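Local coordinates for protein flavin prenyltransferase PAD1, mitochondrial (Aspergillus niger, PDB 6QLG) that probably catalyses the metal-independent transfer of a dimethylallyl group to reduced FMN, making the prenylated flavin cofactor used by a ferulic acid decarboxylase, at residues L60-R65 with L214-F219; A80-K83 with H89-N92; V148-R153 with L174-A179; P188-K193 with E198-Q203. All blocks are in the same frame, centred on the assembly; numbering follows the deposited sequence. Where two conformers were deposited one is given.

Contact 1. Residues L60-R65 with L214-F219; sequences LIALRR and LDTGDF
Leu214 meets Leu63 at the start of this contact, where the tail of the chain returns to the last turns of helix 53-65. Methyl CD1 of Leu214 lies 3.7 Å from CD2 of Leu63, and the two side chains cross at about a right angle. With CG anti to the carbonyl carbon (chi1 -72°), Leu63 swings its end toward Leu214, although its CB does not point there. Both leucines also rest on Ile43 of strand 42-47. Asp215 OD1 accepts from Gly217 N at 3.0 Å, which makes an Asx turn, and the donor comes from above the carboxylate plane. The same OD1 has a salt bridge to Arg221. Thr216 offers its methyl to the helix: CG2 lies 4.2 Å from CB of Ala62, a light apolar touch. OG1 of Thr216 takes a weak bond from Asp218 N at 3.4 Å. Gly217 has positive phi, which suits a glycine at this bend. Asp218 lies near Arg65, its OD2 4.3 Å from NH1 at the edge of the guanidinium. That is beyond a salt bridge, and the placing of the carboxylate is doubtful. Leu209 of helix 197-210 touches Ala62, Leu63 and Thr216. The arrangement is a C-terminal tail laid, through an Asx turn, along a helix that flanks the parallel sheet of the flavoprotein fold.

Contact 2. Residues A80-K83 with H89-N92; sequences ATIK and HPSN
ND1 of His89 is gripped twice within its own segment, while NE2 of the same ring lies near Lys83. Ser91 N donates to ND1 of His89 at 3.2 Å with a nearly straight N-H (171°), though it is tilted from the ring plane. Ser91 OG is hydrogen-bonded to the same ND1 of His89 at 3.0 Å. His89 is thus the N-cap of helix 90-95. In return, His89 N donates to Asn92 OD1 at 3.0 Å, which completes a capping box. The ring is held by these bonds and by CD of Pro90, which sits over one face near the rim. Lys83 reaches this cap from helix 76-85. Its chain is extended beyond CG and runs beside the histidine, both pointing the same way. CE of Lys83 lies 3.9 Å from NE2 of His89 and approaches the ring obliquely. CG of Lys83 packs on CD of Pro90 at 3.8 Å, the two side chains crossing at about a right angle. Ile82 turns CG2 to Pro90 CD at 4.2 Å. Ile82 and Pro90 share Met74 of strand 69-74. The contact is mostly van der Waals, and NZ of Lys83, 4.7 Å from NE2 of His89, would probably disfavour a second proton on the imidazole.

Contact 3. Residues V148-R153 with L174-A179; sequences VMLKER and LEVTRA. With DMA (dimethylallyl diphosphate), chain P.
Leu150 and Ala179 mark the closest backbone approach, with CA atoms 7.1 Å apart, where two helices come to their C-terminal ends. Helix 141-151 closes in a Schellman motif, with Arg153 at positive phi and its N bonded to Leu150 O. One water joins the two backbones: it donates to Leu150 O at 2.8 Å and to Ala179 O at 3.1 Å. CD2 of Leu150 lies 3.8 Å from Ala179 O, and its CD1 lies loosely by CG2 of Val176, at 4.4 Å. Lys151 points away from 174-179. Its chain bends at the end (chi4 97°), where NZ of Lys151 donates to O2A of the dimethylallyl diphosphate at 2.8 Å. This NZ of Lys151 also makes a salt bridge to Glu152 OE2 at 3.1 Å. Glu162 of a neighbouring subunit binds the same amine, and Arg207 of another subunit pairs with Glu152. Arg153 folds back so that NH1 reaches Lys151 O at 3.0 Å, the oxygen lying in the guanidinium plane. Leu150 and Val176 both pack on Ile133 of helix 127-135. Val176 also touches Ile183 of strand 182-183, outermost in the sheet of this chain, so the contact sits among three helices and that strand.

Contact 4. Residues P188-K193 with E198-Q203; sequences PAFYIK and EDLIDQ. With DMA (dimethylallyl diphosphate), chain N.
Tyr191 and Gln203 come together at the diphosphate of dimethylallyl diphosphate, each from its own segment. The tyrosine ring turns one face to the ligand: methyl C5 sits over its centre, 3.6 Å above the plane. With CG between the backbone N and the carbonyl carbon (chi1 62°), the Tyr191 ring stands so that O1B lies at its edge, in plane, and OH donates to O3B at 2.6 Å. Gln203 reaches the same oxygen by a weak bond, NE2 to O3B at 3.2 Å. A bend at chi2 (-92°) takes the Gln203 amide past the methyl of Ala189, whose CB lies 3.3 Å from OE1. One water accepts from Ala189 N and donates to Leu200 O and Gln203 OE1. Another accepts from Gln203 NE2 and donates to Tyr191 OH. Away from the ligand the packing is mostly apolar. Ile192 crosses both Leu200 and Gln203 obliquely, with CD1 at 4.0 Å from Leu200 CD2 and CG2 at 4.0 Å from Gln203 CG. Leu200 CD2 is also 3.4 Å from Ala189 O, and CD1 meets the Phe190 ring obliquely. The Trp222 ring meets the tyrosine ring nearly perpendicular to it. Arg207 also binds the ligand, as do Ser112, Gly113 and Lys151 of a neighbouring subunit. This is a dimethylallyl diphosphate pocket shared between subunits, consistent with the prenyl-donor site of the UbiX/PAD1 family.

Overall arrangement
From the N terminus, helix 53-65 opens contact 1, which closes only when the tail after helix 197-210 returns to it. The other three contacts lie within that long loop and follow one another in series. Contact 2 closes a short turn between helices 76-85 and 90-95. Contact 3 closes the stretch through strand 155-160 and joins the ends of helices 141-151 and 167-178. Contact 4 closes a short loop, tying the segment after strand 182-183 to helix 197-210. Contacts 2 and 3 lie on opposite sides of the chain's centre, their own centres about 29 Å apart. Contacts 1 and 4 touch, Phe219 CD2 lying 3.6 Å from Gln203 CG. Contacts 3 and 4 supply groups to dimethylallyl diphosphate pockets shared between subunits.

Contact 1. Residues L60-R65 with L214-F219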
loop_
_atom_site.group_PDB
_atom_site.type_symbol
_atom_site.label_atom_id
_atom_site.label_comp_id
_atom_site.label_asym_id
_atom_site.label_seq_id
_atom_site.Cartn_x
_atom_site.Cartn_y
_atom_site.Cartn_z
ATOM N N LEU B 60 -29.483 27.255 -0.025
ATOM C CA LEU B 60 -29.375 28.701 0.139
ATOM C C LEU B 60 -30.579 29.263 0.887
ATOM O O LEU B 60 -30.432 30.140 1.746
ATOM C CB LEU B 60 -29.232 29.374 -1.227
ATOM C CG LEU B 60 -27.880 29.256 -1.932
ATOM C CD1 LEU B 60 -27.994 29.710 -3.380
ATOM C CD2 LEU B 60 -26.821 30.060 -1.201
ATOM N N ILE B 61 -31.777 28.767 0.575
ATOM C CA ILE B 61 -32.982 29.238 1.251
ATOM C C ILE B 61 -32.961 28.837 2.721
ATOM O O ILE B 61 -33.306 29.635 3.602
ATOM C CB ILE B 61 -34.236 28.701 0.533
ATOM C CG1 ILE B 61 -34.349 29.308 -0.867
ATOM C CG2 ILE B 61 -35.492 28.985 1.348
ATOM C CD1 ILE B 61 -35.359 28.611 -1.753
ATOM N N ALA B 62 -32.545 27.600 3.011
ATOM C CA ALA B 62 -32.535 27.124 4.390
ATOM C C ALA B 62 -31.501 27.865 5.230
ATOM O O ALA B 62 -31.750 28.166 6.404
ATOM C CB ALA B 62 -32.274 25.617 4.422
ATOM N N LEU B 63 -30.336 28.163 4.651
ATOM C CA LEU B 63 -29.304 28.869 5.404
ATOM C C LEU B 63 -29.700 30.319 5.661
ATOM O O LEU B 63 -29.395 30.872 6.724
ATOM C CB LEU B 63 -27.968 28.803 4.664
ATOM C CG LEU B 63 -27.242 27.456 4.644
ATOM C CD1 LEU B 63 -26.032 27.526 3.726
ATOM C CD2 LEU B 63 -26.832 27.043 6.048
ATOM N N ARG B 64 -30.363 30.955 4.692
ATOM C CA ARG B 64 -30.886 32.299 4.918
ATOM C C ARG B 64 -31.875 32.304 6.078
ATOM O O ARG B 64 -31.835 33.186 6.942
ATOM C CB ARG B 64 -31.545 32.824 3.641
ATOM C CG ARG B 64 -32.427 34.048 3.842
ATOM C CD ARG B 64 -32.415 34.937 2.611
ATOM N NE ARG B 64 -31.095 35.515 2.383
ATOM C CZ ARG B 64 -30.766 36.231 1.313
ATOM N NH1 ARG B 64 -29.537 36.718 1.194
ATOM N NH2 ARG B 64 -31.661 36.461 0.360
ATOM N N ARG B 65 -32.760 31.304 6.116
ATOM C CA ARG B 65 -33.702 31.166 7.223
ATOM C C ARG B 65 -32.986 31.048 8.564
ATOM O O ARG B 65 -33.518 31.483 9.591
ATOM C CB ARG B 65 -34.590 29.944 6.987
ATOM C CG ARG B 65 -35.999 30.049 7.536
ATOM C CD ARG B 65 -36.964 29.237 6.679
ATOM N NE ARG B 65 -37.251 29.897 5.408
ATOM C CZ ARG B 65 -37.922 29.339 4.404
ATOM N NH1 ARG B 65 -38.375 28.097 4.513
ATOM N NH2 ARG B 65 -38.136 30.023 3.287
ATOM N N LEU B 214 -26.416 22.601 12.310
ATOM C CA LEU B 214 -27.540 23.479 12.026
ATOM C C LEU B 214 -28.808 22.642 11.934
ATOM O O LEU B 214 -28.812 21.573 11.315
ATOM C CB LEU B 214 -27.330 24.260 10.723
ATOM C CG LEU B 214 -26.251 25.342 10.746
ATOM C CD1 LEU B 214 -25.877 25.748 9.329
ATOM C CD2 LEU B 214 -26.712 26.551 11.552
ATOM N N ASP B 215 -29.879 23.134 12.549
ATOM C CA ASP B 215 -31.155 22.428 12.623
ATOM C C ASP B 215 -32.200 23.257 11.883
ATOM O O ASP B 215 -32.675 24.272 12.400
ATOM C CB ASP B 215 -31.556 22.190 14.079
ATOM C CG ASP B 215 -32.813 21.347 14.217
ATOM O OD1 ASP B 215 -33.352 20.882 13.190
ATOM O OD2 ASP B 215 -33.262 21.145 15.365
ATOM N N THR B 216 -32.559 22.826 10.670
ATOM C CA THR B 216 -33.598 23.528 9.925
ATOM C C THR B 216 -34.961 23.413 10.592
ATOM O O THR B 216 -35.820 24.270 10.363
ATOM C CB THR B 216 -33.698 22.996 8.491
ATOM O OG1 THR B 216 -34.098 21.620 8.513
ATOM C CG2 THR B 216 -32.364 23.131 7.767
ATOM N N GLY B 217 -35.177 22.375 11.401
ATOM C CA GLY B 217 -36.484 22.132 11.984
ATOM C C GLY B 217 -37.588 21.958 10.971
ATOM O O GLY B 217 -38.762 22.132 11.307
ATOM N N ASP B 218 -37.251 21.615 9.728
ATOM C CA ASP B 218 -38.231 21.524 8.653
ATOM C C ASP B 218 -38.306 20.116 8.076
ATOM O O ASP B 218 -38.673 19.931 6.914
ATOM C CB ASP B 218 -37.920 22.545 7.558
ATOM C CG ASP B 218 -38.330 23.956 7.946
ATOM O OD1 ASP B 218 -39.219 24.100 8.812
ATOM O OD2 ASP B 218 -37.764 24.921 7.389
ATOM N N PHE B 219 -37.963 19.112 8.880
ATOM C CA PHE B 219 -38.106 17.722 8.475
ATOM C C PHE B 219 -38.203 16.864 9.728
ATOM O O PHE B 219 -37.727 17.243 10.800
ATOM C CB PHE B 219 -36.945 17.260 7.580
ATOM C CG PHE B 219 -35.661 17.022 8.322
ATOM C CD1 PHE B 219 -34.840 18.080 8.671
ATOM C CD2 PHE B 219 -35.274 15.737 8.667
ATOM C CE1 PHE B 219 -33.657 17.864 9.354
ATOM C CE2 PHE B 219 -34.093 15.515 9.350
ATOM C CZ PHE B 219 -33.283 16.579 9.693
#

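Contact 2. Residues A80-K83 with H89-N92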
loop_
_atom_site.group_PDB
_atom_site.type_symbol
_atom_site.label_atom_id
_atom_site.label_comp_id
_atom_site.label_asym_id
_atom_site.label_seq_id
_atom_site.Cartn_x
_atom_site.Cartn_y
_atom_site.Cartn_z
ATOM N N ALA B 80 -26.156 26.326 -16.374
ATOM C CA ALA B 80 -26.919 25.617 -17.395
ATOM C C ALA B 80 -27.914 24.652 -16.766
ATOM O O ALA B 80 -29.058 24.538 -17.225
ATOM C CB ALA B 80 -25.972 24.875 -18.337
ATOM N N THR B 81 -27.497 23.952 -15.709
ATOM C CA THR B 81 -28.377 22.982 -15.064
ATOM C C THR B 81 -29.534 23.674 -14.353
ATOM O O THR B 81 -30.673 23.195 -14.397
ATOM C CB THR B 81 -27.570 22.119 -14.090
ATOM O OG1 THR B 81 -26.657 21.297 -14.828
ATOM C CG2 THR B 81 -28.485 21.226 -13.274
ATOM N N ILE B 82 -29.261 24.807 -13.699
ATOM C CA ILE B 82 -30.322 25.588 -13.064
ATOM C C ILE B 82 -31.394 25.954 -14.085
ATOM O O ILE B 82 -32.593 25.762 -13.854
ATOM C CB ILE B 82 -29.737 26.846 -12.398
ATOM C CG1 ILE B 82 -28.930 26.479 -11.152
ATOM C CG2 ILE B 82 -30.843 27.843 -12.065
ATOM C CD1 ILE B 82 -28.086 27.620 -10.626
ATOM N N LYS B 83 -30.967 26.484 -15.234
ATOM C CA LYS B 83 -31.913 26.897 -16.268
ATOM C C LYS B 83 -32.742 25.723 -16.770
ATOM O O LYS B 83 -33.946 25.862 -17.010
ATOM C CB LYS B 83 -31.165 27.538 -17.435
ATOM C CG LYS B 83 -30.681 28.952 -17.192
ATOM C CD LYS B 83 -29.867 29.432 -18.383
ATOM C CE LYS B 83 -29.116 30.712 -18.070
ATOM N NZ LYS B 83 -28.001 30.936 -19.033
ATOM N N HIS B 89 -33.855 31.270 -12.749
ATOM C CA HIS B 89 -32.742 31.783 -13.522
ATOM C C HIS B 89 -31.560 32.030 -12.593
ATOM O O HIS B 89 -31.756 32.322 -11.409
ATOM C CB HIS B 89 -33.130 33.085 -14.233
ATOM C CG HIS B 89 -32.118 33.557 -15.232
ATOM N ND1 HIS B 89 -31.084 34.406 -14.902
ATOM C CD2 HIS B 89 -31.977 33.289 -16.553
ATOM C CE1 HIS B 89 -30.353 34.647 -15.975
ATOM N NE2 HIS B 89 -30.873 33.980 -16.991
ATOM N N PRO B 90 -30.321 31.887 -13.070
ATOM C CA PRO B 90 -29.168 32.125 -12.186
ATOM C C PRO B 90 -29.221 33.448 -11.435
ATOM O O PRO B 90 -28.750 33.515 -10.291
ATOM C CB PRO B 90 -27.980 32.064 -13.152
ATOM C CG PRO B 90 -28.421 31.089 -14.192
ATOM C CD PRO B 90 -29.913 31.286 -14.354
ATOM N N SER B 91 -29.791 34.501 -12.029
ATOM C CA SER B 91 -29.942 35.755 -11.297
ATOM C C SER B 91 -30.886 35.597 -10.111
ATOM O O SER B 91 -30.682 36.232 -9.070
ATOM C CB SER B 91 -30.439 36.861 -12.231
ATOM O OG SER B 91 -31.647 36.488 -12.867
ATOM N N ASN B 92 -31.918 34.758 -10.246
ATOM C CA ASN B 92 -32.795 34.478 -9.112
ATOM C C ASN B 92 -32.043 33.756 -8.002
ATOM O O ASN B 92 -32.262 34.025 -6.815
ATOM C CB ASN B 92 -33.995 33.641 -9.559
ATOM C CG ASN B 92 -34.831 34.330 -10.612
ATOM O OD1 ASN B 92 -35.196 33.728 -11.621
ATOM N ND2 ASN B 92 -35.146 35.599 -10.381
#

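Contact 3. Residues V148-R153 with L174-A179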
loop_
_atom_site.group_PDB
_atom_site.type_symbol
_atom_site.label_atom_id
_atom_site.label_comp_id
_atom_site.label_asym_id
_atom_site.label_seq_id
_atom_site.Cartn_x
_atom_site.Cartn_y
_atom_site.Cartn_z
ATOM N N VAL B 148 -8.709 25.264 0.164
ATOM C CA VAL B 148 -8.375 26.084 1.323
ATOM C C VAL B 148 -9.096 25.581 2.571
ATOM O O VAL B 148 -8.510 25.525 3.659
ATOM C CB VAL B 148 -8.698 27.559 1.030
ATOM C CG1 VAL B 148 -8.645 28.380 2.304
ATOM C CG2 VAL B 148 -7.730 28.111 -0.005
ATOM N N MET B 149 -10.374 25.208 2.438
ATOM C CA MET B 149 -11.105 24.652 3.575
ATOM C C MET B 149 -10.396 23.427 4.144
ATOM O O MET B 149 -10.306 23.264 5.367
ATOM C CB MET B 149 -12.534 24.288 3.166
ATOM C CG MET B 149 -13.390 25.457 2.700
ATOM S SD MET B 149 -13.888 26.565 4.034
ATOM C CE MET B 149 -14.572 27.928 3.089
ATOM N N LEU B 150 -9.889 22.554 3.271
ATOM C CA LEU B 150 -9.205 21.354 3.741
ATOM C C LEU B 150 -7.919 21.702 4.482
ATOM O O LEU B 150 -7.627 21.119 5.532
ATOM C CB LEU B 150 -8.912 20.421 2.566
ATOM C CG LEU B 150 -10.128 19.754 1.919
ATOM C CD1 LEU B 150 -9.709 18.895 0.733
ATOM C CD2 LEU B 150 -10.890 18.928 2.942
ATOM N N LYS B 151 -7.145 22.658 3.964
ATOM C CA LYS B 151 -5.880 22.990 4.610
ATOM C C LYS B 151 -6.094 23.726 5.928
ATOM O O LYS B 151 -5.286 23.581 6.852
ATOM C CB LYS B 151 -4.994 23.802 3.659
ATOM C CG LYS B 151 -5.181 25.314 3.693
ATOM C CD LYS B 151 -4.284 25.977 2.654
ATOM C CE LYS B 151 -4.656 27.433 2.412
ATOM N NZ LYS B 151 -3.807 28.364 3.202
ATOM N N GLU B 152 -7.175 24.497 6.046
ATOM C CA GLU B 152 -7.508 25.171 7.294
ATOM C C GLU B 152 -8.319 24.293 8.239
ATOM O O GLU B 152 -8.708 24.763 9.312
ATOM C CB GLU B 152 -8.273 26.468 7.010
ATOM C CG GLU B 152 -7.545 27.434 6.081
ATOM C CD GLU B 152 -6.264 27.987 6.686
ATOM O OE1 GLU B 152 -6.150 28.021 7.929
ATOM O OE2 GLU B 152 -5.371 28.395 5.914
ATOM N N ARG B 153 -8.581 23.040 7.860
ATOM C CA ARG B 153 -9.311 22.084 8.696
ATOM C C ARG B 153 -10.729 22.567 8.996
ATOM O O ARG B 153 -11.225 22.438 10.117
ATOM C CB ARG B 153 -8.551 21.780 9.992
ATOM C CG ARG B 153 -7.577 20.608 9.888
ATOM C CD ARG B 153 -6.425 20.915 8.942
ATOM N NE ARG B 153 -5.355 19.925 9.030
ATOM C CZ ARG B 153 -4.233 19.971 8.317
ATOM N NH1 ARG B 153 -4.031 20.961 7.457
ATOM N NH2 ARG B 153 -3.312 19.026 8.464
ATOM N N LEU B 174 -13.068 8.122 -1.363
ATOM C CA LEU B 174 -12.389 7.589 -0.185
ATOM C C LEU B 174 -11.213 8.470 0.214
ATOM O O LEU B 174 -11.055 8.821 1.390
ATOM C CB LEU B 174 -11.918 6.156 -0.447
ATOM C CG LEU B 174 -11.049 5.537 0.655
ATOM C CD1 LEU B 174 -11.840 5.383 1.951
ATOM C CD2 LEU B 174 -10.470 4.199 0.215
ATOM N N GLU B 175 -10.383 8.853 -0.759
ATOM C CA GLU B 175 -9.154 9.568 -0.440
ATOM C C GLU B 175 -9.407 11.027 -0.077
ATOM O O GLU B 175 -8.685 11.582 0.759
ATOM C CB GLU B 175 -8.167 9.448 -1.606
ATOM C CG GLU B 175 -7.591 8.032 -1.733
ATOM C CD GLU B 175 -6.592 7.870 -2.869
ATOM O OE1 GLU B 175 -6.313 8.857 -3.583
ATOM O OE2 GLU B 175 -6.089 6.741 -3.051
ATOM N N VAL B 176 -10.422 11.665 -0.667
ATOM C CA VAL B 176 -10.746 13.019 -0.226
ATOM C C VAL B 176 -11.413 12.982 1.145
ATOM O O VAL B 176 -11.281 13.929 1.931
ATOM C CB VAL B 176 -11.610 13.752 -1.272
ATOM C CG1 VAL B 176 -13.089 13.410 -1.114
ATOM C CG2 VAL B 176 -11.394 15.260 -1.175
ATOM N N THR B 177 -12.124 11.895 1.463
ATOM C CA THR B 177 -12.656 11.724 2.812
ATOM C C THR B 177 -11.526 11.678 3.834
ATOM O O THR B 177 -11.582 12.342 4.876
ATOM C CB THR B 177 -13.503 10.450 2.887
ATOM O OG1 THR B 177 -14.751 10.656 2.213
ATOM C CG2 THR B 177 -13.771 10.053 4.334
ATOM N N ARG B 178 -10.478 10.905 3.540
ATOM C CA ARG B 178 -9.340 10.825 4.449
ATOM C C ARG B 178 -8.642 12.172 4.589
ATOM O O ARG B 178 -8.088 12.475 5.653
ATOM C CB ARG B 178 -8.368 9.747 3.967
ATOM C CG ARG B 178 -8.889 8.332 4.214
ATOM C CD ARG B 178 -8.128 7.273 3.434
ATOM N NE ARG B 178 -8.609 5.932 3.761
ATOM C CZ ARG B 178 -8.244 4.824 3.125
ATOM N NH1 ARG B 178 -7.384 4.886 2.118
ATOM N NH2 ARG B 178 -8.743 3.651 3.496
ATOM N N ALA B 179 -8.681 13.001 3.547
ATOM C CA ALA B 179 -8.130 14.347 3.628
ATOM C C ALA B 179 -9.015 15.307 4.414
ATOM O O ALA B 179 -8.593 16.442 4.665
ATOM C CB ALA B 179 -7.887 14.906 2.223
HETATM C C1 DMA P . -3.912 33.534 -0.422
HETATM O O1 DMA P . -4.419 32.733 0.605
HETATM C C2 DMA P . -5.003 33.767 -1.462
HETATM C C3 DMA P . -5.216 34.977 -1.932
HETATM C C4 DMA P . -6.310 35.201 -2.970
HETATM C C5 DMA P . -4.373 36.149 -1.440
HETATM P PA DMA P . -3.356 31.791 1.438
HETATM O O1A DMA P . -2.709 30.809 0.489
HETATM O O2A DMA P . -4.086 31.040 2.527
HETATM O O3A DMA P . -2.192 32.758 2.094
HETATM P PB DMA P . -1.684 32.647 3.658
HETATM O O1B DMA P . -1.375 31.204 3.973
HETATM O O2B DMA P . -2.778 33.146 4.571
HETATM O O3B DMA P . -0.433 33.470 3.852
HETATM O O HOH W 1 -9.064 18.950 6.460
#

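Contact 4. Residues P188-K193 with E198-Q203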
loop_
_atom_site.group_PDB
_atom_site.type_symbol
_atom_site.label_atom_id
_atom_site.label_comp_id
_atom_site.label_asym_id
_atom_site.label_seq_id
_atom_site.Cartn_x
_atom_site.Cartn_y
_atom_site.Cartn_z
ATOM N N PRO B 188 -32.479 9.486 -1.413
ATOM C CA PRO B 188 -33.707 9.866 -0.700
ATOM C C PRO B 188 -33.951 8.990 0.518
ATOM O O PRO B 188 -33.675 7.788 0.509
ATOM C CB PRO B 188 -34.808 9.668 -1.752
ATOM C CG PRO B 188 -34.093 9.438 -3.058
ATOM C CD PRO B 188 -32.763 8.862 -2.713
ATOM N N ALA B 189 -34.480 9.610 1.573
ATOM C CA ALA B 189 -34.867 8.896 2.790
ATOM C C ALA B 189 -36.352 8.573 2.687
ATOM O O ALA B 189 -37.210 9.321 3.160
ATOM C CB ALA B 189 -34.551 9.726 4.027
ATOM N N PHE B 190 -36.661 7.436 2.061
ATOM C CA PHE B 190 -38.052 7.085 1.796
ATOM C C PHE B 190 -38.843 6.781 3.063
ATOM O O PHE B 190 -40.077 6.792 3.019
ATOM C CB PHE B 190 -38.121 5.889 0.847
ATOM C CG PHE B 190 -37.612 6.180 -0.539
ATOM C CD1 PHE B 190 -38.412 6.831 -1.462
ATOM C CD2 PHE B 190 -36.334 5.805 -0.915
ATOM C CE1 PHE B 190 -37.945 7.098 -2.738
ATOM C CE2 PHE B 190 -35.862 6.066 -2.188
ATOM C CZ PHE B 190 -36.670 6.715 -3.100
ATOM N N TYR B 191 -38.171 6.521 4.189
ATOM C CA TYR B 191 -38.892 6.166 5.407
ATOM C C TYR B 191 -39.708 7.320 5.977
ATOM O O TYR B 191 -40.550 7.082 6.848
ATOM C CB TYR B 191 -37.922 5.642 6.473
ATOM C CG TYR B 191 -36.883 6.639 6.935
ATOM C CD1 TYR B 191 -37.181 7.594 7.901
ATOM C CD2 TYR B 191 -35.594 6.613 6.418
ATOM C CE1 TYR B 191 -36.232 8.502 8.327
ATOM C CE2 TYR B 191 -34.640 7.515 6.840
ATOM C CZ TYR B 191 -34.963 8.459 7.793
ATOM O OH TYR B 191 -34.015 9.361 8.215
ATOM N N ILE B 192 -39.482 8.555 5.521
ATOM C CA ILE B 192 -40.298 9.674 5.983
ATOM C C ILE B 192 -41.691 9.667 5.375
ATOM O O ILE B 192 -42.532 10.481 5.775
ATOM C CB ILE B 192 -39.618 11.026 5.681
ATOM C CG1 ILE B 192 -39.720 11.359 4.189
ATOM C CG2 ILE B 192 -38.167 11.010 6.137
ATOM C CD1 ILE B 192 -39.269 12.767 3.848
ATOM N N LYS B 193 -41.954 8.768 4.427
ATOM C CA LYS B 193 -43.248 8.654 3.754
ATOM C C LYS B 193 -43.664 9.999 3.153
ATOM O O LYS B 193 -44.627 10.643 3.568
ATOM C CB LYS B 193 -44.312 8.112 4.716
ATOM C CG LYS B 193 -44.012 6.708 5.228
ATOM C CD LYS B 193 -45.158 6.162 6.062
ATOM C CE LYS B 193 -44.827 6.200 7.544
ATOM N NZ LYS B 193 -45.866 5.517 8.362
ATOM N N GLU B 198 -40.399 17.399 -3.212
ATOM C CA GLU B 198 -39.868 18.452 -2.353
ATOM C C GLU B 198 -39.714 17.990 -0.909
ATOM O O GLU B 198 -38.788 18.428 -0.217
ATOM C CB GLU B 198 -40.776 19.682 -2.431
ATOM C CG GLU B 198 -40.291 20.869 -1.622
ATOM C CD GLU B 198 -41.153 22.101 -1.820
ATOM O OE1 GLU B 198 -42.367 21.945 -2.077
ATOM O OE2 GLU B 198 -40.618 23.224 -1.718
ATOM N N ASP B 199 -40.604 17.113 -0.436
ATOM C CA ASP B 199 -40.469 16.579 0.916
ATOM C C ASP B 199 -39.159 15.818 1.078
ATOM O O ASP B 199 -38.458 15.977 2.084
ATOM C CB ASP B 199 -41.647 15.662 1.246
ATOM C CG ASP B 199 -42.940 16.421 1.451
ATOM O OD1 ASP B 199 -42.886 17.640 1.724
ATOM O OD2 ASP B 199 -44.011 15.790 1.345
ATOM N N LEU B 200 -38.818 14.979 0.100
ATOM C CA LEU B 200 -37.565 14.238 0.171
ATOM C C LEU B 200 -36.368 15.176 0.071
ATOM O O LEU B 200 -35.369 14.993 0.778
ATOM C CB LEU B 200 -37.533 13.173 -0.926
ATOM C CG LEU B 200 -38.552 12.045 -0.728
ATOM C CD1 LEU B 200 -38.781 11.246 -2.004
ATOM C CD2 LEU B 200 -38.124 11.124 0.411
ATOM N N ILE B 201 -36.460 16.202 -0.781
ATOM C CA ILE B 201 -35.383 17.181 -0.887
ATOM C C ILE B 201 -35.195 17.915 0.436
ATOM O O ILE B 201 -34.062 18.136 0.884
ATOM C CB ILE B 201 -35.660 18.165 -2.039
ATOM C CG1 ILE B 201 -35.662 17.439 -3.384
ATOM C CG2 ILE B 201 -34.620 19.274 -2.052
ATOM C CD1 ILE B 201 -35.847 18.364 -4.571
ATOM N N ASP B 202 -36.300 18.299 1.082
ATOM C CA ASP B 202 -36.213 19.027 2.345
ATOM C C ASP B 202 -35.497 18.208 3.411
ATOM O O ASP B 202 -34.719 18.750 4.205
ATOM C CB ASP B 202 -37.612 19.415 2.828
ATOM C CG ASP B 202 -38.237 20.521 1.994
ATOM O OD1 ASP B 202 -37.490 21.279 1.341
ATOM O OD2 ASP B 202 -39.482 20.628 1.992
ATOM N N GLN B 203 -35.751 16.899 3.450
ATOM C CA GLN B 203 -35.065 16.045 4.413
ATOM C C GLN B 203 -33.574 15.956 4.104
ATOM O O GLN B 203 -32.742 16.040 5.015
ATOM C CB GLN B 203 -35.702 14.654 4.428
ATOM C CG GLN B 203 -35.274 13.781 5.598
ATOM C CD GLN B 203 -34.071 12.910 5.270
ATOM O OE1 GLN B 203 -33.583 12.904 4.141
ATOM N NE2 GLN B 203 -33.598 12.159 6.260
HETATM C C1 DMA N . -31.970 6.134 8.764
HETATM O O1 DMA N . -31.179 7.197 9.221
HETATM C C2 DMA N . -32.032 5.042 9.829
HETATM C C3 DMA N . -33.193 4.658 10.320
HETATM C C4 DMA N . -33.240 3.571 11.388
HETATM C C5 DMA N . -34.490 5.298 9.830
HETATM P PA DMA N . -29.650 7.350 8.619
HETATM O O1A DMA N . -29.324 6.143 7.768
HETATM O O2A DMA N . -28.662 7.457 9.754
HETATM O O3A DMA N . -29.547 8.711 7.698
HETATM P PB DMA N . -30.825 9.352 6.883
HETATM O O1B DMA N . -31.732 8.239 6.423
HETATM O O2B DMA N . -30.328 10.106 5.672
HETATM O O3B DMA N . -31.578 10.284 7.801
HETATM O O HOH W 2 -34.566 12.417 1.666
HETATM O O HOH W 3 -35.007 12.348 9.024
#